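Local coordinates for protein jasmonate-induced oxygenase 2 (Arabidopsis thaliana, PDB 6LSV) that hydroxylates the plant hormone jasmonate to 12-hydroxyjasmonate, using iron, molecular oxygen and 2-oxoglutarate, and takes part in jasmonate-mediated defence signalling, at residues A[149-152]-A[153-156]; A[101-105]-A[106-110]; A[67-70]-A[71-75]; A[227-231]-A[232-236]. All coordinates share one frame; numbering follows the deposited sequence.

Contact 1 (A[149-152]-A[153-156]); sequences KDFN and KWPS
An Asx turn running into a short 3-10 turn brings Asp150 and Phe151 against Lys153 and Trp154. Asp150 holds the turn with both carboxylate oxygens. OD1 accepts the backbone N of Asn152, which comes from above the carboxylate plane. OD2 uses its anti lone pair, the one away from OD1, for a salt bridge with Lys153 NZ at 3.1 Å. The lysine reaches back because its chain stays extended to CE and bends only at the last torsion (chi4 102°). Two backbone bonds close the turn: Lys153 N to Asp150 O, and Trp154 N to Phe151 O at 3.0 Å. The turn lies in the loop between strand 137-144 and helix 161-186, and the buried Trp154 fastens it to both, touching Leu141, Leu143 and Ile165. Phe151 meets this indole in a T-shaped stack. Its CD1 edge points at one face of the six-membered ring, toward the rim, with centroids 4.8 Å apart and planes at 80°. Phe151 CA makes a CH-pi contact over the five-membered ring, 4.0 Å from its centroid. Lys149 CG approaches the indole obliquely, 4.0 Å from Trp154 CZ2, while its NZ continues to a salt bridge with Asp166. At the indole edge, in its plane, one water accepts from Trp154 NE1 at 2.7 Å and also from Asp150 N.

Contact 2 (A[101-105]-A[106-110]); sequences FHMPV and NAKET
Lys108 folds back over the turn and gives its NZ to Met103 O at 3.3 Å. The ammonium sits above the carbonyl plane, 51° out of it, and not on a lone pair. Beyond CB the lysine chain is extended to CE and bends at its last torsion (chi4 80°), which turns NZ toward the carbonyl. On the way CE passes 3.8 Å from Phe101 CA. Met103 runs past Lys108 in the opposite direction. Its SD rests on Ala107 CB at 3.5 Å, and its CE lies 4.1 Å from Lys108 CG. The next layer is backbone. Ala107 N bonds to Pro104 O at 2.9 Å, and Lys108 N to Val105 O at 3.2 Å. A weak bond from Glu109 N also reaches Val105 O. These bonds turn the chain where it leaves helix 87-102 for the loop to strand 120-122. Further out, Gln11 of helix 10-15 grips both partners of the lysine bond: its OE1 accepts from Lys108 NZ and its NE2 donates to Met103 O. Val105 packs on the same helix and on Tyr121, and Glu109 forms a salt bridge with Arg9. The buried Phe101 ring meets the ring of Tyr211, with planes about 20° apart, and touches Val209 of strand 204-212.

Contact 3 (A[67-70]-A[71-75]); sequences RISE and ACRGW
Arg73 lies back along its own helix toward Ser69, four residues earlier. Its CB is 3.4 Å from Ser69 O. CG stands anti to the carbonyl carbon (chi1 -66°), which directs the chain back toward the preceding turn, and Arg73 CG comes to 3.1 Å from Ser69 O. CD lies near both Ser69 O and Ser69 OG, which are on one side of it. The chain is extended from CG to NE, and Arg73 NE reaches Ser69 OG at 2.9 Å. This bond is bent, with an N-H...O angle of 124°, and is weak. The hydroxyl meets the guanidinium obliquely, whereas Ser69 O lies at its edge. The arginine side chain also touches Thr278 and Tyr279.

The main chain is the ordinary i to i+4 pattern of an alpha helix. Ala71 N bonds to Arg67 O at 2.8 Å, Cys72 N to Ile68 O at 2.9 Å, and Gly74 N to Glu70 O at 3.2 Å. The bond from Arg73 N to Ser69 O is weak. Residues 67-74 make up the last two thirds of helix 63-74. On the buried side Ile68 CG2 faces Cys72 SG at 4.2 Å. This pair packs on helix 161-186, and Cys72 with Ala71 also touches Phe78 of strand 77-81. The Trp75 ring forms a cation-pi pair with Lys249, whose NZ also bonds to Gly74 O. The side-chain bond between Arg73 and Ser69 is bent and weak, consistent with the backbone bonds and the apolar face carrying most of the hold here.

Contact 4 (A[227-231]-A[232-236]); sequences HSDPG and GMTIL. With FE (Fe (III) ion), chain E; AKG (2-oxoglutaric acid), chain C; JAA ({(1R,2R)-3-oxo-2-[(2Z)-pent-2-en-1-yl]cyclopentyl}acetic acid), chain D.
Asp229 and Thr234 meet across the bend that carries the iron ligands into strand 233-237. Asp229 OD2 accepts a hydrogen bond from Thr234 OG1 (2.5 Å), and the threonine comes across the end of the aspartate, roughly at right angles to it. OG1 stands anti to the carbonyl carbon (chi1 -53°), which points it at the carboxylate. The other oxygen, Asp229 OD1, binds the iron at 2.5 Å. His227 NE2 binds the iron at 2.4 Å, and O1 of 2-oxoglutarate is a further ligand. With His284 these residues form the two-His, one-carboxylate triad of a 2-oxoglutarate oxygenase, on its double-stranded beta-helix. His227 ND1 is held by Ser225 O. The pentenyl end of jasmonate joins this close cluster, with C15 3.3 Å from His227 NE2.

Packing by Leu236 and Pro230 is looser. Leu236 CD1 lies 3.7 Å from C4 of 2-oxoglutarate, and CD2 also packs there. Pro230 CD is 4.1 Å from C11 of jasmonate. Opposite Tyr301, Gly232 and Met233 form a classic beta bulge. The sharing of the two carboxylate oxygens is consistent with Thr234 fixing the rotation of Asp229 so that OD1 faces the metal.

The centre of contact 4 lies about 5 Å from the centre of the chain, and it is buried; the centres of contacts 1, 2 and 3 lie about 18 to 23 Å out. Contact 1 is at the surface, and contacts 2 and 3 are partly buried. Contacts 1 and 2 are neighbours, with nearest atoms about 6 Å apart, on the side of the chain away from contact 3. Helix 161-186 links three of them: Trp154, Cys72 and Met233 all pack against it. The chemistry follows the place. Contacts 1 and 2 use lysine ends to tie loop turns, contact 3 relies on regular helical bonds, and in contact 4 the aspartate divides its two oxygens between iron and a threonine hydroxyl.

Contact 1 (A[149-152]-A[153-156])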
loop_
_atom_site.group_PDB
_atom_site.type_symbol
_atom_site.label_atom_id
_atom_site.label_comp_id
_atom_site.label_asym_id
_atom_site.label_seq_id
_atom_site.Cartn_x
_atom_site.Cartn_y
_atom_site.Cartn_z
ATOM N N LYS A 149 -1.070 16.679 -8.639
ATOM C CA LYS A 149 -0.133 17.026 -7.582
ATOM C C LYS A 149 -0.374 18.457 -7.124
ATOM O O LYS A 149 -0.470 19.376 -7.943
ATOM C CB LYS A 149 1.303 16.854 -8.070
ATOM C CG LYS A 149 2.354 17.152 -7.021
ATOM C CD LYS A 149 3.730 16.756 -7.521
ATOM C CE LYS A 149 4.814 17.570 -6.850
ATOM N NZ LYS A 149 6.162 17.204 -7.361
ATOM N N ASP A 150 -0.465 18.641 -5.809
ATOM C CA ASP A 150 -0.853 19.927 -5.236
ATOM C C ASP A 150 -0.251 20.015 -3.840
ATOM O O ASP A 150 -0.707 19.325 -2.923
ATOM C CB ASP A 150 -2.374 20.057 -5.201
ATOM C CG ASP A 150 -2.845 21.357 -4.578
ATOM O OD1 ASP A 150 -2.008 22.245 -4.307
ATOM O OD2 ASP A 150 -4.069 21.488 -4.361
ATOM N N PHE A 151 0.760 20.875 -3.682
ATOM C CA PHE A 151 1.417 21.027 -2.388
ATOM C C PHE A 151 0.463 21.546 -1.320
ATOM O O PHE A 151 0.679 21.303 -0.127
ATOM C CB PHE A 151 2.612 21.969 -2.514
ATOM C CG PHE A 151 3.670 21.482 -3.454
ATOM C CD1 PHE A 151 4.370 20.321 -3.184
ATOM C CD2 PHE A 151 3.971 22.191 -4.603
ATOM C CE1 PHE A 151 5.351 19.871 -4.043
ATOM C CE2 PHE A 151 4.949 21.746 -5.469
ATOM C CZ PHE A 151 5.641 20.583 -5.188
ATOM N N ASN A 152 -0.586 22.268 -1.721
ATOM C CA ASN A 152 -1.508 22.828 -0.737
ATOM C C ASN A 152 -2.327 21.746 -0.049
ATOM O O ASN A 152 -2.774 21.941 1.088
ATOM C CB ASN A 152 -2.429 23.852 -1.398
ATOM C CG ASN A 152 -1.662 24.966 -2.084
ATOM O OD1 ASN A 152 -0.589 25.371 -1.630
ATOM N ND2 ASN A 152 -2.208 25.467 -3.186
ATOM N N LYS A 153 -2.538 20.608 -0.711
ATOM C CA LYS A 153 -3.199 19.463 -0.098
ATOM C C LYS A 153 -2.231 18.575 0.672
ATOM O O LYS A 153 -2.621 17.493 1.120
ATOM C CB LYS A 153 -3.934 18.640 -1.161
ATOM C CG LYS A 153 -5.066 19.391 -1.846
ATOM C CD LYS A 153 -5.882 18.472 -2.742
ATOM C CE LYS A 153 -6.757 19.262 -3.705
ATOM N NZ LYS A 153 -6.175 19.289 -5.075
ATOM N N TRP A 154 -0.990 19.002 0.831
ATOM C CA TRP A 154 0.009 18.315 1.628
ATOM C C TRP A 154 0.078 18.923 3.019
ATOM O O TRP A 154 -0.403 20.037 3.245
ATOM C CB TRP A 154 1.383 18.407 0.956
ATOM C CG TRP A 154 1.476 17.693 -0.357
ATOM C CD1 TRP A 154 0.446 17.190 -1.099
ATOM C CD2 TRP A 154 2.673 17.401 -1.083
ATOM N NE1 TRP A 154 0.929 16.609 -2.246
ATOM C CE2 TRP A 154 2.294 16.725 -2.259
ATOM C CE3 TRP A 154 4.029 17.649 -0.852
ATOM C CZ2 TRP A 154 3.223 16.291 -3.200
ATOM C CZ3 TRP A 154 4.950 17.220 -1.790
ATOM C CH2 TRP A 154 4.544 16.546 -2.948
ATOM N N PRO A 155 0.656 18.211 3.993
ATOM C CA PRO A 155 0.780 18.790 5.335
ATOM C C PRO A 155 1.682 20.003 5.367
ATOM O O PRO A 155 2.268 20.402 4.353
ATOM C CB PRO A 155 1.367 17.643 6.167
ATOM C CG PRO A 155 1.056 16.431 5.418
ATOM C CD PRO A 155 1.090 16.807 3.971
ATOM N N SER A 156 1.829 20.577 6.554
ATOM C CA SER A 156 2.565 21.827 6.633
ATOM C C SER A 156 3.445 21.939 7.870
ATOM O O SER A 156 4.511 22.562 7.801
ATOM C CB SER A 156 1.589 22.994 6.571
ATOM O OG SER A 156 2.233 24.243 6.374
HETATM O O HOH W 1 -0.659 15.956 -4.394
#

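Contact 2 (A[101-105]-A[106-110])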
loop_
_atom_site.group_PDB
_atom_site.type_symbol
_atom_site.label_atom_id
_atom_site.label_comp_id
_atom_site.label_asym_id
_atom_site.label_seq_id
_atom_site.Cartn_x
_atom_site.Cartn_y
_atom_site.Cartn_z
ATOM N N PHE A 101 2.097 13.196 12.773
ATOM C CA PHE A 101 1.085 12.466 13.522
ATOM C C PHE A 101 1.211 12.649 15.028
ATOM O O PHE A 101 0.255 12.351 15.753
ATOM C CB PHE A 101 1.139 10.981 13.165
ATOM C CG PHE A 101 0.555 10.667 11.818
ATOM C CD1 PHE A 101 -0.812 10.757 11.604
ATOM C CD2 PHE A 101 1.372 10.293 10.760
ATOM C CE1 PHE A 101 -1.358 10.474 10.363
ATOM C CE2 PHE A 101 0.833 10.007 9.515
ATOM C CZ PHE A 101 -0.535 10.099 9.317
ATOM N N HIS A 102 2.355 13.128 15.517
ATOM C CA HIS A 102 2.484 13.460 16.931
ATOM C C HIS A 102 1.897 14.822 17.274
ATOM O O HIS A 102 1.719 15.119 18.460
ATOM C CB HIS A 102 3.950 13.405 17.357
ATOM C CG HIS A 102 4.470 12.012 17.516
ATOM N ND1 HIS A 102 5.782 11.735 17.833
ATOM C CD2 HIS A 102 3.851 10.815 17.396
ATOM C CE1 HIS A 102 5.948 10.427 17.904
ATOM N NE2 HIS A 102 4.791 9.845 17.644
ATOM N N MET A 103 1.592 15.646 16.269
ATOM C CA MET A 103 0.843 16.883 16.441
ATOM C C MET A 103 -0.477 16.610 17.149
ATOM O O MET A 103 -1.001 15.490 17.076
ATOM C CB MET A 103 0.561 17.533 15.088
ATOM C CG MET A 103 1.594 18.520 14.620
ATOM S SD MET A 103 0.785 19.752 13.595
ATOM C CE MET A 103 0.261 18.750 12.206
ATOM N N PRO A 104 -1.041 17.596 17.843
ATOM C CA PRO A 104 -2.410 17.446 18.348
ATOM C C PRO A 104 -3.374 17.151 17.207
ATOM O O PRO A 104 -3.215 17.653 16.093
ATOM C CB PRO A 104 -2.700 18.800 19.000
ATOM C CG PRO A 104 -1.349 19.327 19.376
ATOM C CD PRO A 104 -0.408 18.845 18.306
ATOM N N VAL A 105 -4.375 16.317 17.500
ATOM C CA VAL A 105 -5.318 15.876 16.474
ATOM C C VAL A 105 -5.973 17.068 15.787
ATOM O O VAL A 105 -6.163 17.072 14.565
ATOM C CB VAL A 105 -6.371 14.933 17.086
ATOM C CG1 VAL A 105 -7.208 14.310 15.999
ATOM C CG2 VAL A 105 -5.712 13.858 17.927
ATOM N N ASN A 106 -6.325 18.102 16.556
ATOM C CA ASN A 106 -7.024 19.246 15.980
ATOM C C ASN A 106 -6.137 20.098 15.081
ATOM O O ASN A 106 -6.650 21.018 14.434
ATOM C CB ASN A 106 -7.622 20.109 17.090
ATOM C CG ASN A 106 -8.719 19.394 17.850
ATOM O OD1 ASN A 106 -9.490 18.630 17.271
ATOM N ND2 ASN A 106 -8.795 19.637 19.154
ATOM N N ALA A 107 -4.834 19.819 15.021
ATOM C CA ALA A 107 -3.946 20.552 14.127
ATOM C C ALA A 107 -3.975 20.013 12.701
ATOM O O ALA A 107 -3.592 20.735 11.774
ATOM C CB ALA A 107 -2.512 20.518 14.664
ATOM N N LYS A 108 -4.412 18.767 12.508
ATOM C CA LYS A 108 -4.574 18.198 11.177
ATOM C C LYS A 108 -6.026 18.161 10.717
ATOM O O LYS A 108 -6.277 17.820 9.556
ATOM C CB LYS A 108 -4.003 16.773 11.124
ATOM C CG LYS A 108 -3.105 16.385 12.288
ATOM C CD LYS A 108 -2.899 14.876 12.321
ATOM C CE LYS A 108 -2.154 14.426 13.571
ATOM N NZ LYS A 108 -3.022 14.333 14.774
ATOM N N GLU A 109 -6.978 18.504 11.592
ATOM C CA GLU A 109 -8.394 18.388 11.249
ATOM C C GLU A 109 -8.740 19.192 10.004
ATOM O O GLU A 109 -9.583 18.776 9.202
ATOM C CB GLU A 109 -9.262 18.841 12.422
ATOM C CG GLU A 109 -9.694 17.722 13.348
ATOM C CD GLU A 109 -10.530 16.657 12.655
ATOM O OE1 GLU A 109 -11.207 16.980 11.655
ATOM O OE2 GLU A 109 -10.519 15.494 13.119
ATOM N N THR A 110 -8.104 20.348 9.825
ATOM C CA THR A 110 -8.345 21.148 8.633
ATOM C C THR A 110 -7.938 20.432 7.350
ATOM O O THR A 110 -8.306 20.893 6.264
ATOM C CB THR A 110 -7.594 22.470 8.743
ATOM O OG1 THR A 110 -7.912 23.295 7.617
ATOM C CG2 THR A 110 -6.114 22.203 8.758
#

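Contact 3 (A[67-70]-A[71-75])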
loop_
_atom_site.group_PDB
_atom_site.type_symbol
_atom_site.label_atom_id
_atom_site.label_comp_id
_atom_site.label_asym_id
_atom_site.label_seq_id
_atom_site.Cartn_x
_atom_site.Cartn_y
_atom_site.Cartn_z
ATOM N N ARG A 67 14.851 -15.948 -8.009
ATOM C CA ARG A 67 14.267 -15.725 -6.689
ATOM C C ARG A 67 13.201 -14.638 -6.734
ATOM O O ARG A 67 12.124 -14.789 -6.146
ATOM C CB ARG A 67 15.353 -15.361 -5.678
ATOM C CG ARG A 67 16.317 -16.485 -5.365
ATOM C CD ARG A 67 17.569 -15.933 -4.710
ATOM N NE ARG A 67 17.249 -14.884 -3.746
ATOM C CZ ARG A 67 17.730 -14.838 -2.509
ATOM N NH1 ARG A 67 18.555 -15.786 -2.085
ATOM N NH2 ARG A 67 17.388 -13.848 -1.693
ATOM N N ILE A 68 13.492 -13.529 -7.420
ATOM C CA ILE A 68 12.511 -12.458 -7.569
ATOM C C ILE A 68 11.243 -12.990 -8.224
ATOM O O ILE A 68 10.125 -12.754 -7.748
ATOM C CB ILE A 68 13.107 -11.297 -8.386
ATOM C CG1 ILE A 68 14.293 -10.661 -7.661
ATOM C CG2 ILE A 68 12.042 -10.256 -8.688
ATOM C CD1 ILE A 68 14.969 -9.592 -8.485
ATOM N N SER A 69 11.400 -13.715 -9.334
ATOM C CA SER A 69 10.241 -14.277 -10.014
ATOM C C SER A 69 9.568 -15.346 -9.166
ATOM O O SER A 69 8.339 -15.475 -9.198
ATOM C CB SER A 69 10.649 -14.852 -11.369
ATOM O OG SER A 69 9.800 -15.926 -11.732
ATOM N N GLU A 70 10.345 -16.111 -8.394
ATOM C CA GLU A 70 9.736 -17.062 -7.471
ATOM C C GLU A 70 8.912 -16.347 -6.405
ATOM O O GLU A 70 7.854 -16.839 -5.998
ATOM C CB GLU A 70 10.810 -17.931 -6.824
ATOM C CG GLU A 70 10.349 -19.340 -6.466
ATOM C CD GLU A 70 10.011 -20.186 -7.687
ATOM O OE1 GLU A 70 8.834 -20.183 -8.111
ATOM O OE2 GLU A 70 10.921 -20.860 -8.219
ATOM N N ALA A 71 9.378 -15.181 -5.948
ATOM C CA ALA A 71 8.644 -14.436 -4.930
ATOM C C ALA A 71 7.357 -13.850 -5.501
ATOM O O ALA A 71 6.293 -13.924 -4.871
ATOM C CB ALA A 71 9.527 -13.334 -4.345
ATOM N N CYS A 72 7.434 -13.268 -6.702
ATOM C CA CYS A 72 6.269 -12.622 -7.296
ATOM C C CYS A 72 5.176 -13.614 -7.669
ATOM O O CYS A 72 4.006 -13.223 -7.753
ATOM C CB CYS A 72 6.684 -11.826 -8.534
ATOM S SG CYS A 72 7.868 -10.507 -8.201
ATOM N N ARG A 73 5.524 -14.881 -7.894
ATOM C CA ARG A 73 4.541 -15.867 -8.326
ATOM C C ARG A 73 3.876 -16.587 -7.159
ATOM O O ARG A 73 2.680 -16.887 -7.223
ATOM C CB ARG A 73 5.197 -16.888 -9.257
ATOM C CG ARG A 73 5.670 -16.309 -10.582
ATOM C CD ARG A 73 6.567 -17.297 -11.317
ATOM N NE ARG A 73 7.116 -16.733 -12.546
ATOM C CZ ARG A 73 6.900 -17.233 -13.760
ATOM N NH1 ARG A 73 6.141 -18.311 -13.908
ATOM N NH2 ARG A 73 7.439 -16.654 -14.824
ATOM N N GLY A 74 4.622 -16.872 -6.094
ATOM C CA GLY A 74 4.080 -17.630 -4.982
ATOM C C GLY A 74 3.740 -16.800 -3.760
ATOM O O GLY A 74 2.823 -17.140 -3.008
ATOM N N TRP A 75 4.473 -15.708 -3.548
ATOM C CA TRP A 75 4.254 -14.838 -2.402
ATOM C C TRP A 75 3.743 -13.459 -2.774
ATOM O O TRP A 75 3.008 -12.859 -1.988
ATOM C CB TRP A 75 5.550 -14.682 -1.597
ATOM C CG TRP A 75 6.090 -15.988 -1.142
ATOM C CD1 TRP A 75 6.844 -16.863 -1.870
ATOM C CD2 TRP A 75 5.904 -16.590 0.145
ATOM N NE1 TRP A 75 7.147 -17.969 -1.113
ATOM C CE2 TRP A 75 6.581 -17.826 0.127
ATOM C CE3 TRP A 75 5.235 -16.202 1.310
ATOM C CZ2 TRP A 75 6.610 -18.676 1.231
ATOM C CZ3 TRP A 75 5.268 -17.047 2.406
ATOM C CH2 TRP A 75 5.947 -18.270 2.356
#

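Contact 4 (A[227-231]-A[232-236])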
loop_
_atom_site.group_PDB
_atom_site.type_symbol
_atom_site.label_atom_id
_atom_site.label_comp_id
_atom_site.label_asym_id
_atom_site.label_seq_id
_atom_site.Cartn_x
_atom_site.Cartn_y
_atom_site.Cartn_z
ATOM N N HIS A 227 -6.282 -7.031 2.856
ATOM C CA HIS A 227 -6.500 -6.486 1.523
ATOM C C HIS A 227 -5.254 -6.728 0.684
ATOM O O HIS A 227 -4.155 -6.923 1.210
ATOM C CB HIS A 227 -6.801 -4.987 1.557
ATOM C CG HIS A 227 -5.601 -4.148 1.864
ATOM N ND1 HIS A 227 -4.959 -4.190 3.083
ATOM C CD2 HIS A 227 -4.915 -3.259 1.108
ATOM C CE1 HIS A 227 -3.934 -3.358 3.067
ATOM N NE2 HIS A 227 -3.884 -2.782 1.879
ATOM N N SER A 228 -5.445 -6.712 -0.629
ATOM C CA SER A 228 -4.359 -6.501 -1.570
ATOM C C SER A 228 -4.476 -5.088 -2.126
ATOM O O SER A 228 -5.573 -4.520 -2.195
ATOM C CB SER A 228 -4.383 -7.528 -2.707
ATOM O OG SER A 228 -5.624 -7.528 -3.387
ATOM N N ASP A 229 -3.342 -4.514 -2.502
ATOM C CA ASP A 229 -3.343 -3.151 -3.017
ATOM C C ASP A 229 -3.979 -3.119 -4.401
ATOM O O ASP A 229 -3.635 -3.943 -5.256
ATOM C CB ASP A 229 -1.924 -2.600 -3.066
ATOM C CG ASP A 229 -1.329 -2.432 -1.687
ATOM O OD1 ASP A 229 -2.091 -2.105 -0.756
ATOM O OD2 ASP A 229 -0.108 -2.641 -1.529
ATOM N N PRO A 230 -4.908 -2.193 -4.659
ATOM C CA PRO A 230 -5.612 -2.207 -5.952
ATOM C C PRO A 230 -4.733 -1.850 -7.138
ATOM O O PRO A 230 -5.019 -2.298 -8.255
ATOM C CB PRO A 230 -6.725 -1.169 -5.754
ATOM C CG PRO A 230 -6.228 -0.276 -4.667
ATOM C CD PRO A 230 -5.398 -1.134 -3.761
ATOM N N GLY A 231 -3.682 -1.061 -6.937
ATOM C CA GLY A 231 -2.907 -0.522 -8.034
ATOM C C GLY A 231 -1.888 -1.494 -8.591
ATOM O O GLY A 231 -2.008 -2.715 -8.462
ATOM N N GLY A 232 -0.861 -0.927 -9.223
ATOM C CA GLY A 232 0.160 -1.705 -9.899
ATOM C C GLY A 232 1.128 -2.388 -8.958
ATOM O O GLY A 232 1.092 -3.612 -8.806
ATOM N N MET A 233 2.014 -1.615 -8.336
ATOM C CA MET A 233 2.890 -2.140 -7.301
ATOM C C MET A 233 2.984 -1.130 -6.169
ATOM O O MET A 233 2.803 0.075 -6.369
ATOM C CB MET A 233 4.298 -2.461 -7.825
ATOM C CG MET A 233 4.925 -1.380 -8.684
ATOM S SD MET A 233 6.662 -1.720 -9.041
ATOM C CE MET A 233 7.408 -1.380 -7.450
ATOM N N THR A 234 3.260 -1.638 -4.972
ATOM C CA THR A 234 3.458 -0.811 -3.793
ATOM C C THR A 234 4.901 -0.934 -3.329
ATOM O O THR A 234 5.431 -2.045 -3.218
ATOM C CB THR A 234 2.509 -1.215 -2.662
ATOM O OG1 THR A 234 1.158 -1.222 -3.142
ATOM C CG2 THR A 234 2.621 -0.242 -1.492
ATOM N N ILE A 235 5.534 0.204 -3.076
ATOM C CA ILE A 235 6.826 0.247 -2.405
ATOM C C ILE A 235 6.550 0.665 -0.968
ATOM O O ILE A 235 6.143 1.802 -0.707
ATOM C CB ILE A 235 7.809 1.194 -3.110
ATOM C CG1 ILE A 235 8.098 0.691 -4.526
ATOM C CG2 ILE A 235 9.115 1.290 -2.334
ATOM C CD1 ILE A 235 8.979 1.609 -5.335
ATOM N N LEU A 236 6.745 -0.264 -0.037
ATOM C CA LEU A 236 6.354 -0.097 1.356
ATOM C C LEU A 236 7.591 0.121 2.215
ATOM O O LEU A 236 8.536 -0.676 2.166
ATOM C CB LEU A 236 5.577 -1.325 1.841
ATOM C CG LEU A 236 5.090 -1.435 3.288
ATOM C CD1 LEU A 236 4.199 -0.262 3.666
ATOM C CD2 LEU A 236 4.345 -2.751 3.482
HETATM FE FE FE E . -1.637 -1.967 1.648
HETATM C C1 AKG C . -0.523 -0.310 3.341
HETATM O O1 AKG C . -0.219 -0.633 2.166
HETATM O O2 AKG C . -1.229 0.718 3.535
HETATM C C2 AKG C . -0.051 -1.183 4.510
HETATM O O5 AKG C . -0.421 -2.308 4.563
HETATM C C3 AKG C . 0.881 -0.649 5.606
HETATM C C4 AKG C . 1.847 -1.759 6.030
HETATM C C5 AKG C . 2.485 -1.446 7.385
HETATM O O3 AKG C . 3.634 -1.874 7.672
HETATM O O4 AKG C . 1.850 -0.755 8.220
HETATM O O01 JAA D . -6.204 5.195 1.018
HETATM O O02 JAA D . -5.698 4.600 -5.297
HETATM O O03 JAA D . -7.863 4.763 -5.184
HETATM C C04 JAA D . -6.365 4.597 -2.303
HETATM C C05 JAA D . -6.463 3.953 -0.813
HETATM C C06 JAA D . -7.352 5.794 -2.252
HETATM C C07 JAA D . -7.599 6.032 -0.913
HETATM C C08 JAA D . -6.641 5.004 -0.067
HETATM C C09 JAA D . -5.123 3.194 -0.413
HETATM C C10 JAA D . -6.759 3.674 -3.319
HETATM C C11 JAA D . -5.181 1.739 -0.881
HETATM C C12 JAA D . -6.773 4.385 -4.676
HETATM C C13 JAA D . -4.877 0.737 -0.078
HETATM C C14 JAA D . -4.457 0.980 1.369
HETATM C C15 JAA D . -5.315 0.125 2.301
#